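Pectinesterase A (Erwinia chrysanthemi, PDB 2NTP) catalyses the hydrolysis of methyl esters in pectin, releasing methanol and demethylated galacturonan, as the first step in the maceration and soft-rotting of plant tissue. Local coordinates at residues R300-K305 / D316-T321; T182-N187 / G219-N224; K237-G242 / D273-G278; G160-F165 / L334-P339. All blocks are in the same frame, centred on the assembly; numbering follows the deposited sequence.

How the interactions relate
Three of the four contacts involve the long parallel sheet of the beta-helix. Interaction 2 lies inside it, a buried, regular ladder between two neighbouring strands. Interaction 4 involves strand 162-166, the next strand along, and is probably hydrogen-bonded to interaction 2 through the backbones of F165, L184 and N186; there the C-terminal chain covers the sheet with an arginine-centred polar site and apolar packing. Interaction 1 borders strand 300-304, at one edge of the sheet, with a single bridge and a salt bridge, and packs against interaction 3 through L241. Both 1 and 4, where chain from after the last strand lies on the sheet, are partly exposed. Interaction 3, also buried, belongs to a shorter sheet next to substrate-binding residues, and relies on backbone bonds and aromatic rings instead of charge pairs.

Interaction 1: R300-K305 / D316-T321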
loop_
_atom_site.group_PDB
_atom_site.type_symbol
_atom_site.label_atom_id
_atom_site.label_comp_id
_atom_site.label_asym_id
_atom_site.label_seq_id
_atom_site.Cartn_x
_atom_site.Cartn_y
_atom_site.Cartn_z
ATOM N N ARG A 300 16.180 -5.376 7.424
ATOM C CA ARG A 300 15.704 -4.957 8.747
ATOM C C ARG A 300 14.303 -5.508 9.008
ATOM O O ARG A 300 13.314 -4.770 9.035
ATOM C CB ARG A 300 15.768 -3.432 8.903
ATOM C CG ARG A 300 17.185 -2.871 8.862
ATOM C CD ARG A 300 17.195 -1.357 8.928
ATOM N NE ARG A 300 16.834 -0.737 7.653
ATOM C CZ ARG A 300 16.653 0.570 7.479
ATOM N NH1 ARG A 300 16.780 1.408 8.503
ATOM N NH2 ARG A 300 16.333 1.042 6.286
ATOM N N PHE A 301 14.249 -6.826 9.185
ATOM C CA PHE A 301 12.999 -7.565 9.334
ATOM C C PHE A 301 12.863 -8.091 10.761
ATOM O O PHE A 301 13.637 -8.963 11.182
ATOM C CB PHE A 301 12.979 -8.754 8.366
ATOM C CG PHE A 301 12.861 -8.387 6.900
ATOM C CD1 PHE A 301 12.478 -7.114 6.486
ATOM C CD2 PHE A 301 13.088 -9.362 5.927
ATOM C CE1 PHE A 301 12.356 -6.810 5.124
ATOM C CE2 PHE A 301 12.961 -9.071 4.563
ATOM C CZ PHE A 301 12.595 -7.791 4.163
ATOM N N PHE A 302 11.886 -7.568 11.504
ATOM C CA PHE A 302 11.730 -7.925 12.921
ATOM C C PHE A 302 10.284 -8.101 13.352
ATOM O O PHE A 302 9.372 -7.542 12.746
ATOM C CB PHE A 302 12.376 -6.867 13.822
ATOM C CG PHE A 302 13.834 -6.634 13.549
ATOM C CD1 PHE A 302 14.800 -7.490 14.075
ATOM C CD2 PHE A 302 14.242 -5.553 12.776
ATOM C CE1 PHE A 302 16.157 -7.272 13.822
ATOM C CE2 PHE A 302 15.596 -5.331 12.516
ATOM C CZ PHE A 302 16.551 -6.194 13.042
ATOM N N GLU A 303 10.098 -8.870 14.424
ATOM C CA GLU A 303 8.804 -9.024 15.072
ATOM C C GLU A 303 8.919 -8.767 16.570
ATOM O O GLU A 303 9.997 -8.891 17.157
ATOM C CB GLU A 303 8.251 -10.431 14.861
ATOM C CG GLU A 303 7.765 -10.717 13.460
ATOM C CD GLU A 303 7.474 -12.185 13.267
ATOM O OE1 GLU A 303 8.394 -12.921 12.862
ATOM O OE2 GLU A 303 6.332 -12.604 13.547
ATOM N N TYR A 304 7.791 -8.423 17.177
ATOM C CA TYR A 304 7.702 -8.297 18.617
ATOM C C TYR A 304 6.331 -8.792 19.051
ATOM O O TYR A 304 5.312 -8.231 18.663
ATOM C CB TYR A 304 7.919 -6.846 19.054
ATOM C CG TYR A 304 7.828 -6.640 20.554
ATOM C CD1 TYR A 304 8.866 -7.038 21.399
ATOM C CD2 TYR A 304 6.706 -6.041 21.124
ATOM C CE1 TYR A 304 8.785 -6.844 22.776
ATOM C CE2 TYR A 304 6.614 -5.839 22.502
ATOM C CZ TYR A 304 7.656 -6.244 23.320
ATOM O OH TYR A 304 7.563 -6.047 24.682
ATOM N N LYS A 305 6.331 -9.871 19.826
ATOM C CA LYS A 305 5.116 -10.443 20.410
ATOM C C LYS A 305 3.998 -10.708 19.392
ATOM O O LYS A 305 2.829 -10.394 19.632
ATOM C CB LYS A 305 4.637 -9.594 21.601
ATOM C CG LYS A 305 5.683 -9.525 22.708
ATOM C CD LYS A 305 5.162 -8.887 23.977
ATOM C CE LYS A 305 6.160 -9.098 25.109
ATOM N NZ LYS A 305 5.684 -8.552 26.415
ATOM N N ASP A 316 15.373 -17.690 12.126
ATOM C CA ASP A 316 15.016 -17.071 10.847
ATOM C C ASP A 316 14.001 -15.934 11.016
ATOM O O ASP A 316 13.675 -15.229 10.055
ATOM C CB ASP A 316 14.455 -18.124 9.884
ATOM C CG ASP A 316 15.298 -19.389 9.838
ATOM O OD1 ASP A 316 15.974 -19.617 8.812
ATOM O OD2 ASP A 316 15.284 -20.155 10.829
ATOM N N ARG A 317 13.502 -15.766 12.236
ATOM C CA ARG A 317 12.546 -14.706 12.543
ATOM C C ARG A 317 12.987 -13.934 13.780
ATOM O O ARG A 317 12.611 -14.263 14.907
ATOM C CB ARG A 317 11.131 -15.274 12.686
ATOM C CG ARG A 317 10.515 -15.647 11.340
ATOM C CD ARG A 317 9.218 -16.413 11.481
ATOM N NE ARG A 317 8.092 -15.552 11.842
ATOM C CZ ARG A 317 6.815 -15.913 11.744
ATOM N NH1 ARG A 317 6.498 -17.113 11.269
ATOM N NH2 ARG A 317 5.850 -15.070 12.102
ATOM N N ARG A 318 13.806 -12.912 13.543
ATOM C CA ARG A 318 14.400 -12.130 14.621
ATOM C C ARG A 318 13.359 -11.375 15.432
ATOM O O ARG A 318 12.365 -10.877 14.892
ATOM C CB ARG A 318 15.463 -11.166 14.087
ATOM C CG ARG A 318 16.661 -11.855 13.441
ATOM C CD ARG A 318 16.769 -11.515 11.960
ATOM N NE ARG A 318 17.450 -10.244 11.767
ATOM C CZ ARG A 318 17.439 -9.517 10.653
ATOM N NH1 ARG A 318 16.760 -9.906 9.578
ATOM N NH2 ARG A 318 18.112 -8.377 10.625
ATOM N N GLN A 319 13.609 -11.300 16.735
ATOM C CA GLN A 319 12.683 -10.702 17.678
ATOM C C GLN A 319 13.299 -9.480 18.334
ATOM O O GLN A 319 14.491 -9.468 18.655
ATOM C CB GLN A 319 12.295 -11.719 18.754
ATOM C CG GLN A 319 11.746 -13.039 18.214
ATOM C CD GLN A 319 10.382 -12.898 17.560
ATOM O OE1 GLN A 319 9.488 -12.238 18.095
ATOM N NE2 GLN A 319 10.215 -13.522 16.396
ATOM N N LEU A 320 12.482 -8.454 18.534
ATOM C CA LEU A 320 12.905 -7.276 19.281
ATOM C C LEU A 320 12.870 -7.555 20.776
ATOM O O LEU A 320 12.019 -8.311 21.255
ATOM C CB LEU A 320 11.994 -6.081 18.976
ATOM C CG LEU A 320 11.875 -5.543 17.548
ATOM C CD1 LEU A 320 10.922 -4.358 17.538
ATOM C CD2 LEU A 320 13.234 -5.145 16.975
ATOM N N THR A 321 13.795 -6.938 21.507
ATOM C CA THR A 321 13.719 -6.893 22.965
ATOM C C THR A 321 12.648 -5.871 23.366
ATOM O O THR A 321 12.203 -5.072 22.533
ATOM C CB THR A 321 15.066 -6.475 23.594
ATOM O OG1 THR A 321 15.393 -5.144 23.177
ATOM C CG2 THR A 321 16.190 -7.428 23.178
HETATM O O HOH W 1 10.878 -11.790 12.614
HETATM O O HOH W 2 7.177 -14.464 15.433
HETATM O O HOH W 3 8.792 -11.161 20.461
#
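E303 and R317 meet with their flat ends almost coplanar, the carboxylate and guanidinium planes 19° apart. R317 approaches side-on, so that NE reaches E303 OE1 at 2.8 Å and NH2 reaches E303 OE2 at 2.9 Å, each oxygen using its syn lone pair. The E303 chain runs out extended beyond CG, whereas R317 bends at chi3 (76°) to present this edge. Water 1 bridges E303 OE1 to the carbonyl of R318, and water 2 donates to E303 OE2, which also bonds S306. L241 packs against both partners of the salt bridge.

Behind this pair the backbones form a single beta bridge: E303 N donates to R318 O at 3.1 Å, and L320 N points nearly along the C=O axis of E303, its N 2.9 Å from E303 O. Strand 300-304 is the last strand of the long sheet of the right-handed parallel beta-helix. F302 and Y304 bond strand 264-268, while E303 turns its backbone to the returning chain, which thereby covers the sheet's final edge.

On one flank the F302 ring and the R318 guanidinium cross obliquely, their planes 60° apart, with R318 NH2 3.6 Å from F302 CZ; that nitrogen is hydrogen-bonded to S299 O. The L320 side chain crosses F302 at about a right angle, its CD2 3.7 Å from F302 CB. Y304 also borders L320, with L320 O at the edge of its ring, in the ring plane, 3.4 Å from Y304 CD1, and its hydroxyl is bonded to D322, in the helix that T321 caps.

Interaction 2: T182-N187 / G219-N224; sequences TALFNN and GLVITN
N186 stands with CG anti to its backbone N (chi1 -174°), which carries its amide across to the 219-224 segment. Its CB passes 3.5 Å from T223 OG1, and CG continues alongside that same hydroxyl oxygen. At the tip, ND2 spends its hydrogens on two acceptors: T223 OG1 at 2.8 Å, in a nearly straight bond, and N224 OD1, also at 2.8 Å but more bent. Both acceptors lie close to the N186 amide plane; N224 turns its own amide almost perpendicular (89°) and offers an in-plane lone pair.

Beneath this polar end the strands run parallel in strict register, A183 beside L220 through N186 beside T223. Backbone bonds cross in both directions, among them V221 N to A183 O at 2.9 Å and T223 N to F185 O at 2.7 Å.

On the face shared with N186, L184 CD1 packs 3.7 Å from V221 CG1. On the opposite face F185 and I222 lie side by side, pointing the same way, F185 CD1 3.8 Å from I222 CG1, and the F185 ring also stacks on F165. N187 and N224 then both adopt left-handed helical backbone angles, turning the two chains alike at the strand ends. Such in-register stacking of strand on strand and turn on turn, with side chains in aligned rows, is the hallmark of the parallel beta-helix, the fold of pectinesterases.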
loop_
_atom_site.group_PDB
_atom_site.type_symbol
_atom_site.label_atom_id
_atom_site.label_comp_id
_atom_site.label_asym_id
_atom_site.label_seq_id
_atom_site.Cartn_x
_atom_site.Cartn_y
_atom_site.Cartn_z
ATOM N N THR A 182 8.033 6.075 5.311
ATOM C CA THR A 182 7.818 5.733 6.705
ATOM C C THR A 182 6.308 5.576 6.836
ATOM O O THR A 182 5.570 6.559 6.791
ATOM C CB THR A 182 8.335 6.836 7.649
ATOM O OG1 THR A 182 9.754 6.993 7.472
ATOM C CG2 THR A 182 8.045 6.484 9.100
ATOM N N ALA A 183 5.855 4.333 6.957
ATOM C CA ALA A 183 4.430 4.049 6.968
ATOM C C ALA A 183 4.084 3.232 8.199
ATOM O O ALA A 183 4.596 2.123 8.389
ATOM C CB ALA A 183 4.017 3.308 5.690
ATOM N N LEU A 184 3.230 3.807 9.041
ATOM C CA LEU A 184 2.803 3.184 10.288
ATOM C C LEU A 184 1.364 2.706 10.141
ATOM O O LEU A 184 0.499 3.455 9.671
ATOM C CB LEU A 184 2.917 4.185 11.451
ATOM C CG LEU A 184 2.437 3.754 12.844
ATOM C CD1 LEU A 184 3.287 2.597 13.399
ATOM C CD2 LEU A 184 2.464 4.935 13.804
ATOM N N PHE A 185 1.122 1.461 10.547
ATOM C CA PHE A 185 -0.194 0.842 10.433
ATOM C C PHE A 185 -0.626 0.420 11.825
ATOM O O PHE A 185 0.099 -0.318 12.502
ATOM C CB PHE A 185 -0.136 -0.384 9.508
ATOM C CG PHE A 185 0.372 -0.078 8.125
ATOM C CD1 PHE A 185 1.744 -0.010 7.862
ATOM C CD2 PHE A 185 -0.523 0.157 7.085
ATOM C CE1 PHE A 185 2.208 0.288 6.585
ATOM C CE2 PHE A 185 -0.068 0.452 5.807
ATOM C CZ PHE A 185 1.297 0.522 5.554
ATOM N N ASN A 186 -1.786 0.898 12.261
ATOM C CA ASN A 186 -2.315 0.506 13.564
ATOM C C ASN A 186 -3.750 0.010 13.488
ATOM O O ASN A 186 -4.610 0.654 12.881
ATOM C CB ASN A 186 -2.204 1.642 14.581
ATOM C CG ASN A 186 -2.615 1.203 15.983
ATOM O OD1 ASN A 186 -3.674 1.584 16.480
ATOM N ND2 ASN A 186 -1.802 0.360 16.598
ATOM N N ASN A 187 -4.001 -1.137 14.115
ATOM C CA ASN A 187 -5.335 -1.744 14.132
ATOM C C ASN A 187 -5.887 -1.971 12.724
ATOM O O ASN A 187 -7.047 -1.668 12.437
ATOM C CB ASN A 187 -6.304 -0.922 14.998
ATOM C CG ASN A 187 -7.594 -1.661 15.292
ATOM O OD1 ASN A 187 -7.592 -2.872 15.521
ATOM N ND2 ASN A 187 -8.703 -0.936 15.288
ATOM N N GLY A 219 10.833 2.344 8.357
ATOM C CA GLY A 219 10.198 1.986 7.096
ATOM C C GLY A 219 8.750 1.627 7.355
ATOM O O GLY A 219 7.958 2.479 7.764
ATOM N N LEU A 220 8.417 0.356 7.144
ATOM C CA LEU A 220 7.052 -0.130 7.344
ATOM C C LEU A 220 6.922 -0.690 8.749
ATOM O O LEU A 220 7.620 -1.644 9.110
ATOM C CB LEU A 220 6.698 -1.192 6.299
ATOM C CG LEU A 220 7.068 -0.850 4.846
ATOM C CD1 LEU A 220 6.778 -2.025 3.933
ATOM C CD2 LEU A 220 6.346 0.403 4.359
ATOM N N VAL A 221 6.037 -0.084 9.538
ATOM C CA VAL A 221 5.848 -0.470 10.936
ATOM C C VAL A 221 4.382 -0.834 11.143
ATOM O O VAL A 221 3.490 0.004 10.958
ATOM C CB VAL A 221 6.303 0.649 11.911
ATOM C CG1 VAL A 221 6.148 0.201 13.371
ATOM C CG2 VAL A 221 7.760 1.059 11.627
ATOM N N ILE A 222 4.139 -2.091 11.502
ATOM C CA ILE A 222 2.775 -2.610 11.639
ATOM C C ILE A 222 2.506 -2.953 13.105
ATOM O O ILE A 222 3.191 -3.802 13.681
ATOM C CB ILE A 222 2.538 -3.848 10.723
ATOM C CG1 ILE A 222 2.635 -3.461 9.243
ATOM C CG2 ILE A 222 1.161 -4.468 10.978
ATOM C CD1 ILE A 222 3.981 -3.755 8.608
ATOM N N THR A 223 1.519 -2.287 13.701
ATOM C CA THR A 223 1.249 -2.433 15.139
ATOM C C THR A 223 -0.204 -2.805 15.422
ATOM O O THR A 223 -1.120 -2.300 14.768
ATOM C CB THR A 223 1.597 -1.134 15.941
ATOM O OG1 THR A 223 0.734 -0.059 15.544
ATOM C CG2 THR A 223 3.043 -0.721 15.727
ATOM N N ASN A 224 -0.403 -3.683 16.406
ATOM C CA ASN A 224 -1.743 -3.999 16.915
ATOM C C ASN A 224 -2.708 -4.371 15.794
ATOM O O ASN A 224 -3.871 -3.958 15.787
ATOM C CB ASN A 224 -2.295 -2.822 17.730
ATOM C CG ASN A 224 -1.305 -2.306 18.768
ATOM O OD1 ASN A 224 -0.989 -1.110 18.806
ATOM N ND2 ASN A 224 -0.809 -3.200 19.611
HETATM O O HOH W 4 -6.068 -3.238 18.016
#

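Interaction 3: K237-G242 / D273-G278; sequences KSYGLG and DNHIYG
Backbone hydrogen bonds carry most of this junction. K237 N reaches N274 O at 2.8 Å in the carbonyl plane, on a lone pair. H275 O accepts from Y239 N at 2.8 Å, with the donor above the carbonyl plane, and more weakly from S238 N. N274 and H275, whose carbonyls accept the first of these bonds, are the central residues of a type I turn from D273 to I276. Y239 O takes Y277 N at 3.0 Å, and L241 N closes on G278 O at 2.7 Å. Water 5 links K237 NZ to I276 O.

Y239 and I276 thus form a parallel bridge at the end of a short four-strand sheet of the beta-helix, the one that includes Y206 in strand 205-210. Y206 and R195, both substrate-binding, lie close to the side chains of Y277 and Y239 respectively, so the contact borders the pectin-binding cleft.

Among the aromatic groups, H275 and Y239 form an offset edge-to-face pair, the H275 edge toward the Y239 face, planes at 69°. The Y239 hydroxyl bonds R193 O. Y277 has CG in the crowded position between N and the carbonyl carbon (chi1 61°), which folds its ring back over the opposing strand. G240 CA makes a CH-pi contact over the ring face, 4.0 Å from the Y277 centroid, a close approach possible because G240 has no side chain. The Y277 hydroxyl is bonded to D280.

Apolar contact is confined to fewer atoms: the I276 and L241 side chains cross at about a right angle, I276 CG2 3.7 Å from L241 CG, and I276 CD1 reaches Y239 CB.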
loop_
_atom_site.group_PDB
_atom_site.type_symbol
_atom_site.label_atom_id
_atom_site.label_comp_id
_atom_site.label_asym_id
_atom_site.label_seq_id
_atom_site.Cartn_x
_atom_site.Cartn_y
_atom_site.Cartn_z
ATOM N N LYS A 237 1.408 -21.638 5.195
ATOM C CA LYS A 237 2.795 -21.361 4.785
ATOM C C LYS A 237 2.931 -20.956 3.312
ATOM O O LYS A 237 3.846 -21.405 2.613
ATOM C CB LYS A 237 3.707 -22.547 5.135
ATOM C CG LYS A 237 3.750 -22.834 6.625
ATOM C CD LYS A 237 4.804 -23.871 6.980
ATOM C CE LYS A 237 4.755 -24.207 8.465
ATOM N NZ LYS A 237 5.079 -23.043 9.345
ATOM N N SER A 238 2.017 -20.098 2.863
ATOM C CA SER A 238 1.968 -19.633 1.468
ATOM C C SER A 238 2.384 -18.171 1.309
ATOM O O SER A 238 2.636 -17.719 0.191
ATOM C CB SER A 238 0.563 -19.831 0.880
ATOM O OG SER A 238 -0.405 -19.116 1.628
ATOM N N TYR A 239 2.452 -17.443 2.424
ATOM C CA TYR A 239 2.741 -16.001 2.409
ATOM C C TYR A 239 3.952 -15.592 3.239
ATOM O O TYR A 239 4.113 -16.024 4.381
ATOM C CB TYR A 239 1.516 -15.210 2.878
ATOM C CG TYR A 239 0.610 -14.796 1.747
ATOM C CD1 TYR A 239 -0.344 -15.678 1.227
ATOM C CD2 TYR A 239 0.715 -13.527 1.180
ATOM C CE1 TYR A 239 -1.173 -15.297 0.182
ATOM C CE2 TYR A 239 -0.106 -13.141 0.136
ATOM C CZ TYR A 239 -1.044 -14.029 -0.364
ATOM O OH TYR A 239 -1.851 -13.637 -1.401
ATOM N N GLY A 240 4.801 -14.754 2.656
ATOM C CA GLY A 240 5.907 -14.164 3.397
ATOM C C GLY A 240 5.493 -12.860 4.049
ATOM O O GLY A 240 4.655 -12.121 3.518
ATOM N N LEU A 241 6.088 -12.574 5.205
ATOM C CA LEU A 241 5.875 -11.295 5.884
ATOM C C LEU A 241 6.495 -10.143 5.107
ATOM O O LEU A 241 5.998 -9.017 5.148
ATOM C CB LEU A 241 6.459 -11.330 7.296
ATOM C CG LEU A 241 5.766 -12.230 8.323
ATOM C CD1 LEU A 241 6.595 -12.295 9.589
ATOM C CD2 LEU A 241 4.352 -11.736 8.616
ATOM N N GLY A 242 7.573 -10.437 4.390
ATOM C CA GLY A 242 8.274 -9.418 3.628
ATOM C C GLY A 242 9.423 -10.010 2.840
ATOM O O GLY A 242 9.928 -11.081 3.175
ATOM N N ASP A 273 -2.282 -15.523 11.055
ATOM C CA ASP A 273 -2.761 -16.872 10.769
ATOM C C ASP A 273 -1.649 -17.713 10.139
ATOM O O ASP A 273 -0.577 -17.193 9.795
ATOM C CB ASP A 273 -4.005 -16.846 9.879
ATOM C CG ASP A 273 -4.899 -18.073 10.079
ATOM O OD1 ASP A 273 -4.506 -19.029 10.800
ATOM O OD2 ASP A 273 -6.009 -18.080 9.512
ATOM N N ASN A 274 -1.901 -19.013 9.991
ATOM C CA ASN A 274 -0.843 -19.938 9.588
ATOM C C ASN A 274 -0.485 -19.924 8.101
ATOM O O ASN A 274 0.333 -20.725 7.668
ATOM C CB ASN A 274 -1.132 -21.375 10.078
ATOM C CG ASN A 274 -2.187 -22.085 9.254
ATOM O OD1 ASN A 274 -2.742 -21.533 8.306
ATOM N ND2 ASN A 274 -2.464 -23.337 9.614
ATOM N N HIS A 275 -1.078 -19.012 7.330
ATOM C CA HIS A 275 -0.641 -18.805 5.945
ATOM C C HIS A 275 0.776 -18.207 5.900
ATOM O O HIS A 275 1.483 -18.327 4.896
ATOM C CB HIS A 275 -1.658 -17.964 5.150
ATOM C CG HIS A 275 -1.836 -16.564 5.657
ATOM N ND1 HIS A 275 -2.373 -16.272 6.895
ATOM C CD2 HIS A 275 -1.579 -15.369 5.070
ATOM C CE1 HIS A 275 -2.421 -14.961 7.054
ATOM N NE2 HIS A 275 -1.943 -14.391 5.961
ATOM N N ILE A 276 1.193 -17.602 7.008
ATOM C CA ILE A 276 2.513 -16.984 7.129
ATOM C C ILE A 276 3.597 -18.034 7.398
ATOM O O ILE A 276 3.470 -18.837 8.336
ATOM C CB ILE A 276 2.530 -15.919 8.270
ATOM C CG1 ILE A 276 1.564 -14.758 7.976
ATOM C CG2 ILE A 276 3.958 -15.410 8.526
ATOM C CD1 ILE A 276 1.813 -14.017 6.644
ATOM N N TYR A 277 4.656 -18.019 6.587
ATOM C CA TYR A 277 5.808 -18.913 6.795
ATOM C C TYR A 277 7.038 -18.214 7.381
ATOM O O TYR A 277 7.944 -18.880 7.902
ATOM C CB TYR A 277 6.177 -19.674 5.509
ATOM C CG TYR A 277 6.575 -18.803 4.334
ATOM C CD1 TYR A 277 7.839 -18.206 4.268
ATOM C CD2 TYR A 277 5.693 -18.589 3.278
ATOM C CE1 TYR A 277 8.199 -17.401 3.181
ATOM C CE2 TYR A 277 6.048 -17.790 2.186
ATOM C CZ TYR A 277 7.297 -17.203 2.148
ATOM O OH TYR A 277 7.640 -16.415 1.073
ATOM N N GLY A 278 7.071 -16.884 7.296
ATOM C CA GLY A 278 8.233 -16.098 7.725
ATOM C C GLY A 278 8.633 -15.080 6.676
ATOM O O GLY A 278 7.782 -14.558 5.958
HETATM O O HOH W 5 3.611 -20.802 10.153
#

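Interaction 4: G160-F165 / L334-P339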
loop_
_atom_site.group_PDB
_atom_site.type_symbol
_atom_site.label_atom_id
_atom_site.label_comp_id
_atom_site.label_asym_id
_atom_site.label_seq_id
_atom_site.Cartn_x
_atom_site.Cartn_y
_atom_site.Cartn_z
ATOM N N GLY A 160 8.541 8.265 -0.096
ATOM C CA GLY A 160 8.800 9.579 0.495
ATOM C C GLY A 160 8.689 9.669 2.005
ATOM O O GLY A 160 9.459 9.046 2.731
ATOM N N GLY A 161 7.726 10.462 2.471
ATOM C CA GLY A 161 7.645 10.838 3.876
ATOM C C GLY A 161 6.841 9.892 4.747
ATOM O O GLY A 161 6.895 8.670 4.574
ATOM N N ARG A 162 6.087 10.471 5.677
ATOM C CA ARG A 162 5.354 9.705 6.680
ATOM C C ARG A 162 3.889 9.544 6.316
ATOM O O ARG A 162 3.229 10.492 5.899
ATOM C CB ARG A 162 5.467 10.365 8.057
ATOM C CG ARG A 162 6.877 10.785 8.417
ATOM C CD ARG A 162 7.016 12.301 8.323
ATOM N NE ARG A 162 6.973 12.873 9.651
ATOM C CZ ARG A 162 6.917 14.170 9.942
ATOM N NH1 ARG A 162 6.865 15.105 8.995
ATOM N NH2 ARG A 162 6.899 14.522 11.213
ATOM N N SER A 163 3.390 8.325 6.475
ATOM C CA SER A 163 1.970 8.051 6.312
ATOM C C SER A 163 1.498 7.231 7.503
ATOM O O SER A 163 2.271 6.474 8.089
ATOM C CB SER A 163 1.715 7.287 5.019
ATOM O OG SER A 163 2.521 6.129 4.987
ATOM N N PHE A 164 0.228 7.389 7.854
ATOM C CA PHE A 164 -0.344 6.663 8.986
ATOM C C PHE A 164 -1.675 6.068 8.566
ATOM O O PHE A 164 -2.529 6.768 8.014
ATOM C CB PHE A 164 -0.505 7.600 10.193
ATOM C CG PHE A 164 -1.122 6.944 11.410
ATOM C CD1 PHE A 164 -0.582 5.781 11.953
ATOM C CD2 PHE A 164 -2.231 7.515 12.026
ATOM C CE1 PHE A 164 -1.152 5.180 13.084
ATOM C CE2 PHE A 164 -2.806 6.929 13.162
ATOM C CZ PHE A 164 -2.266 5.760 13.688
ATOM N N PHE A 165 -1.820 4.765 8.797
ATOM C CA PHE A 165 -3.018 4.014 8.449
ATOM C C PHE A 165 -3.609 3.443 9.724
ATOM O O PHE A 165 -2.930 2.740 10.470
ATOM C CB PHE A 165 -2.673 2.891 7.470
ATOM C CG PHE A 165 -2.121 3.385 6.162
ATOM C CD1 PHE A 165 -0.774 3.737 6.048
ATOM C CD2 PHE A 165 -2.945 3.497 5.046
ATOM C CE1 PHE A 165 -0.262 4.205 4.844
ATOM C CE2 PHE A 165 -2.440 3.957 3.831
ATOM C CZ PHE A 165 -1.097 4.317 3.732
ATOM N N LEU A 334 6.536 8.628 13.914
ATOM C CA LEU A 334 5.999 9.780 13.171
ATOM C C LEU A 334 6.640 11.122 13.541
ATOM O O LEU A 334 6.384 12.138 12.892
ATOM C CB LEU A 334 4.473 9.846 13.298
ATOM C CG LEU A 334 3.681 8.644 12.768
ATOM C CD1 LEU A 334 2.202 8.894 12.962
ATOM C CD2 LEU A 334 3.985 8.347 11.292
ATOM N N GLY A 335 7.464 11.120 14.585
ATOM C CA GLY A 335 8.171 12.325 15.009
ATOM C C GLY A 335 7.240 13.438 15.446
ATOM O O GLY A 335 6.340 13.223 16.268
ATOM N N ASP A 336 7.445 14.627 14.882
ATOM C CA ASP A 336 6.680 15.809 15.286
ATOM C C ASP A 336 5.269 15.894 14.685
ATOM O O ASP A 336 4.567 16.893 14.873
ATOM C CB ASP A 336 7.477 17.111 15.050
ATOM C CG ASP A 336 7.725 17.424 13.569
ATOM O OD1 ASP A 336 7.211 16.723 12.672
ATOM O OD2 ASP A 336 8.451 18.410 13.299
ATOM N N TRP A 337 4.858 14.851 13.966
ATOM C CA TRP A 337 3.547 14.843 13.332
ATOM C C TRP A 337 2.531 14.035 14.130
ATOM O O TRP A 337 2.725 12.843 14.377
ATOM C CB TRP A 337 3.635 14.321 11.889
ATOM C CG TRP A 337 2.296 14.170 11.216
ATOM C CD1 TRP A 337 1.289 15.095 11.167
ATOM C CD2 TRP A 337 1.827 13.029 10.484
ATOM N NE1 TRP A 337 0.218 14.595 10.462
ATOM C CE2 TRP A 337 0.525 13.332 10.027
ATOM C CE3 TRP A 337 2.382 11.780 10.168
ATOM C CZ2 TRP A 337 -0.235 12.432 9.273
ATOM C CZ3 TRP A 337 1.626 10.883 9.417
ATOM C CH2 TRP A 337 0.331 11.213 8.981
ATOM N N THR A 338 1.445 14.698 14.520
ATOM C CA THR A 338 0.300 14.029 15.122
ATOM C C THR A 338 -0.840 14.018 14.104
ATOM O O THR A 338 -1.429 15.068 13.819
ATOM C CB THR A 338 -0.160 14.730 16.420
ATOM O OG1 THR A 338 0.932 14.783 17.346
ATOM C CG2 THR A 338 -1.326 13.978 17.055
ATOM N N PRO A 339 -1.134 12.836 13.525
ATOM C CA PRO A 339 -2.223 12.737 12.556
ATOM C C PRO A 339 -3.548 13.175 13.169
ATOM O O PRO A 339 -3.944 12.670 14.223
ATOM C CB PRO A 339 -2.255 11.242 12.209
ATOM C CG PRO A 339 -0.876 10.755 12.517
ATOM C CD PRO A 339 -0.455 11.543 13.725
HETATM O O HOH W 6 6.785 17.993 10.091
#
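L334 O is held by three donors: R162 NH2 at 3.0 Å, W337 N at 3.3 Å, and R162 NE in a weak third bond. The carbonyl sits where helix 330-334 gives way to a type II' turn from L334 to W337, with G335 leaving helical geometry at positive phi. The turn closes on its own bond, W337 N to L334 O, and R162 donates to the same oxygen.

R162 NH2 is shared. Besides L334 O it meets D336 OD1 at 2.7 Å, nearly along the carboxylate C-O axis, and both acceptors lie close to the guanidinium plane. Bends at chi2 and chi3 (106° and 102°) deliver this edge to the turn. Water 6 spans R162 NH1 and D336 OD1, and R162 has a second charged partner, D140, at NH1. W337 CB covers one guanidinium face, standing 3.3 Å from R162 NH2.

Two residues along strand 162-166, F164 packs against the same chain. P339 CG lies 3.5 Å from F164 CD2, and also covers one face of the W337 indole. The far end of that indole comes to F164, W337 CH2 lying 3.9 Å from F164 CB, and L334 CD1 touches the same CB beside it. The C-terminal chain is thereby laid over the long sheet of the beta-helix, away from the catalytic and substrate-binding residues.

With two carboxylates and a carbonyl near a helix end around it, R162 is probably kept firmly charged, and the bonds at NH1 and NH2, with a weak one at NE, would limit its rotation.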